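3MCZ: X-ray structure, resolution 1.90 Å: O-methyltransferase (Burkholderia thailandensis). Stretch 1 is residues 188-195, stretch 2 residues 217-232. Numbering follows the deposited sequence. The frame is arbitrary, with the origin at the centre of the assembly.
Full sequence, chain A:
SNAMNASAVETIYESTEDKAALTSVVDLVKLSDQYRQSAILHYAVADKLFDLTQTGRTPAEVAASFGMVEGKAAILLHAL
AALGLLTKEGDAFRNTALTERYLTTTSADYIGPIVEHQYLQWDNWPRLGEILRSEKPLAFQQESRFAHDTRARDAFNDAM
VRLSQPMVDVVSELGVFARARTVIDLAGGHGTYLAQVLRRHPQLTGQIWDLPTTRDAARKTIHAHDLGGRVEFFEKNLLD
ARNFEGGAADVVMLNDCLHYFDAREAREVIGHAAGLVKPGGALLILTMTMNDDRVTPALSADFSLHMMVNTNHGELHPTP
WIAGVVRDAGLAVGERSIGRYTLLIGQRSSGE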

# COMPACT_ATOMS: atom_id res chain seq x y z
N GLY A 188 29.16 -3.69 9.86
CA GLY A 188 28.46 -3.68 11.14
C GLY A 188 27.47 -2.54 11.27
O GLY A 188 26.51 -2.63 12.04
N GLY A 189 27.73 -1.45 10.54
CA GLY A 189 26.78 -0.35 10.39
C GLY A 189 26.43 0.33 11.69
O GLY A 189 27.32 0.89 12.36
N HIS A 190 25.15 0.27 12.04
CA HIS A 190 24.67 0.85 13.30
C HIS A 190 25.40 0.22 14.49
O HIS A 190 25.77 0.91 15.45
N GLY A 191 25.64 -1.08 14.39
CA GLY A 191 26.54 -1.77 15.30
C GLY A 191 25.88 -2.35 16.53
O GLY A 191 26.57 -2.65 17.53
N THR A 192 24.56 -2.53 16.46
CA THR A 192 23.81 -2.95 17.63
C THR A 192 24.16 -4.39 18.03
O THR A 192 24.19 -4.69 19.21
N TYR A 193 24.44 -5.26 17.06
CA TYR A 193 24.78 -6.64 17.41
C TYR A 193 26.09 -6.65 18.21
O TYR A 193 26.16 -7.25 19.28
N LEU A 194 27.11 -5.96 17.71
CA LEU A 194 28.40 -5.99 18.40
C LEU A 194 28.32 -5.40 19.79
O LEU A 194 28.85 -5.97 20.74
N ALA A 195 27.66 -4.24 19.91
CA ALA A 195 27.54 -3.56 21.17
C ALA A 195 26.84 -4.44 22.21
O ALA A 195 27.28 -4.53 23.36
N ALA A 217 26.98 6.66 12.98
CA ALA A 217 25.97 5.83 13.61
C ALA A 217 26.65 4.86 14.60
O ALA A 217 26.11 4.57 15.66
N ALA A 218 27.86 4.41 14.24
CA ALA A 218 28.63 3.47 15.08
C ALA A 218 29.11 4.16 16.34
O ALA A 218 29.03 3.57 17.43
N ARG A 219 29.62 5.39 16.19
CA ARG A 219 30.11 6.19 17.31
C ARG A 219 29.00 6.45 18.35
O ARG A 219 29.25 6.37 19.54
N LYS A 220 27.79 6.77 17.88
CA LYS A 220 26.59 6.85 18.74
C LYS A 220 26.37 5.56 19.52
O LYS A 220 26.34 5.56 20.75
N THR A 221 26.20 4.46 18.80
CA THR A 221 25.98 3.15 19.44
C THR A 221 27.07 2.84 20.47
O THR A 221 26.76 2.50 21.60
N ILE A 222 28.33 2.95 20.08
CA ILE A 222 29.46 2.65 20.97
C ILE A 222 29.40 3.45 22.27
O ILE A 222 29.54 2.87 23.34
N HIS A 223 29.24 4.77 22.17
CA HIS A 223 29.16 5.61 23.36
C HIS A 223 27.87 5.35 24.14
O HIS A 223 27.87 5.39 25.38
N ALA A 224 26.78 5.08 23.43
CA ALA A 224 25.49 4.81 24.06
C ALA A 224 25.55 3.60 24.99
O ALA A 224 24.86 3.58 26.01
N HIS A 225 26.37 2.61 24.63
CA HIS A 225 26.57 1.43 25.46
C HIS A 225 27.82 1.49 26.34
O HIS A 225 28.20 0.48 26.93
N ASP A 226 28.48 2.65 26.40
CA ASP A 226 29.70 2.82 27.21
C ASP A 226 30.82 1.86 26.81
O ASP A 226 31.46 1.29 27.68
N LEU A 227 31.08 1.70 25.51
CA LEU A 227 32.07 0.71 25.04
C LEU A 227 33.31 1.36 24.41
O LEU A 227 34.04 0.72 23.63
N GLY A 228 33.57 2.62 24.76
CA GLY A 228 34.63 3.41 24.16
C GLY A 228 35.97 2.71 24.00
O GLY A 228 36.51 2.65 22.89
N GLY A 229 36.49 2.16 25.09
CA GLY A 229 37.79 1.50 25.01
C GLY A 229 37.76 0.06 24.52
O GLY A 229 38.77 -0.61 24.59
N ARG A 230 36.62 -0.43 24.05
CA ARG A 230 36.52 -1.86 23.70
C ARG A 230 36.24 -2.13 22.23
O ARG A 230 36.33 -3.29 21.79
N VAL A 231 35.88 -1.08 21.49
CA VAL A 231 35.51 -1.17 20.07
C VAL A 231 36.31 -0.14 19.29
O VAL A 231 36.52 1.00 19.75
N GLU A 232 36.82 -0.55 18.14
CA GLU A 232 37.43 0.38 17.17
C GLU A 232 36.65 0.31 15.85
O GLU A 232 36.28 -0.79 15.42

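This is a small, mainly apolar contact, 401 Å² summed over both sides, in which one short hydrogen bond joins a glycine-rich turn to a helix. That bond runs from T221 OG1 to H190 O at 2.7 Å; T221 points toward stretch 1 in the m rotamer, and its methyl lies along the other backbone, with T221 CG2 3.7 Å from G191 O and 3.6 Å from A195 CB.

A195 has the most area covered by the other stretch. Its CB points toward stretch 2 and sits 3.7 Å from the centroid of the H225 ring, only 5° off the normal, a CH-pi contact over the face. H225 (chi1 m, chi2 70°), just past the helix end, is tied back to it: H225 ND1 donates to T221 O at 2.8 Å. A195 CB also meets L227 CD1 at 3.7 Å, the leucine being m,t. One residue earlier, L194 (t,p) starts sideways, but its end comes nearer, placing L194 CD2 3.8 Å from V231 CG1; V231 is t.

H190 contributes through its backbone O; its CB points away. Its side chain (chi1 p) reaches the start of the following helix, where H190 ND1 accepts from T192 N at 3.2 Å. At G191 (phi/psi 91/19) an ideal CB would be jammed against H190 O, which by itself calls for glycine.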

# COMPACT_ATOMS: atom_id res chain seq x y z
CB HIS A 190 23.15 0.74 13.45
CG HIS A 190 22.60 -0.61 13.12
ND1 HIS A 190 22.62 -1.66 14.02
CD2 HIS A 190 22.01 -1.09 12.00
CE1 HIS A 190 22.07 -2.73 13.46
NE2 HIS A 190 21.70 -2.41 12.23
CB THR A 192 22.28 -2.75 17.44
OG1 THR A 192 22.03 -1.37 17.15
CG2 THR A 192 21.54 -3.11 18.67
CB TYR A 193 24.93 -7.54 16.19
CG TYR A 193 23.64 -7.77 15.38
CD1 TYR A 193 23.25 -6.88 14.38
CD2 TYR A 193 22.85 -8.88 15.61
CE1 TYR A 193 22.09 -7.09 13.64
CE2 TYR A 193 21.67 -9.10 14.89
CZ TYR A 193 21.30 -8.20 13.90
OH TYR A 193 20.14 -8.42 13.17
CB LEU A 194 29.44 -5.26 17.58
CG LEU A 194 30.84 -5.29 18.22
CD1 LEU A 194 31.35 -6.74 18.28
CD2 LEU A 194 31.78 -4.43 17.45
CB ALA A 195 26.79 -2.22 20.99
CB ALA A 217 25.16 5.07 12.55
CB ALA A 218 29.82 2.89 14.30
CB ARG A 219 30.71 7.52 16.82
CG ARG A 219 31.63 8.23 17.84
CD ARG A 219 32.01 9.65 17.41
NE ARG A 219 30.81 10.47 17.24
CZ ARG A 219 30.49 11.18 16.16
NH1 ARG A 219 31.29 11.25 15.10
NH2 ARG A 219 29.34 11.86 16.14
CB LYS A 220 25.32 7.18 17.92
CG LYS A 220 24.09 7.55 18.82
CD LYS A 220 22.95 8.26 18.06
CE LYS A 220 21.92 7.27 17.52
NZ LYS A 220 21.03 7.86 16.47
CB THR A 221 25.93 2.05 18.39
OG1 THR A 221 24.82 2.30 17.52
CG2 THR A 221 25.79 0.67 19.03
CB ILE A 222 30.82 2.90 20.30
CG1 ILE A 222 31.09 1.91 19.17
CG2 ILE A 222 31.97 2.82 21.30
CD1 ILE A 222 32.20 2.38 18.22
CB HIS A 223 29.24 7.10 22.99
CG HIS A 223 28.96 8.03 24.14
ND1 HIS A 223 27.75 8.68 24.30
CD2 HIS A 223 29.73 8.41 25.19
CE1 HIS A 223 27.80 9.43 25.38
NE2 HIS A 223 28.99 9.29 25.94
CB ALA A 224 24.42 4.60 23.00
CB HIS A 225 26.66 0.20 24.58
CG HIS A 225 25.43 -0.09 23.79
ND1 HIS A 225 25.01 0.69 22.74
CD2 HIS A 225 24.55 -1.13 23.85
CE1 HIS A 225 23.92 0.17 22.21
NE2 HIS A 225 23.62 -0.94 22.86
CB ASP A 226 29.42 2.61 28.71
CG ASP A 226 28.56 3.69 29.31
OD1 ASP A 226 28.83 4.90 29.08
OD2 ASP A 226 27.62 3.33 30.07
CB LEU A 227 31.41 -0.22 24.02
CG LEU A 227 30.28 -1.10 24.54
CD1 LEU A 227 29.62 -1.77 23.32
CD2 LEU A 227 30.80 -2.14 25.56
CB ARG A 230 35.46 -2.51 24.58
CG ARG A 230 35.87 -2.50 26.06
CD ARG A 230 34.78 -3.08 26.93
NE ARG A 230 34.51 -4.45 26.54
CZ ARG A 230 33.42 -5.15 26.88
NH1 ARG A 230 32.44 -4.58 27.57
NH2 ARG A 230 33.30 -6.39 26.46
CB VAL A 231 33.98 -0.95 19.84
CG1 VAL A 231 33.60 -1.19 18.38
CG2 VAL A 231 33.18 -1.88 20.68
CB GLU A 232 38.87 0.00 16.84
CG GLU A 232 39.93 0.29 17.83
CD GLU A 232 41.32 0.32 17.16
OE1 GLU A 232 41.64 1.31 16.44
OE2 GLU A 232 42.10 -0.64 17.36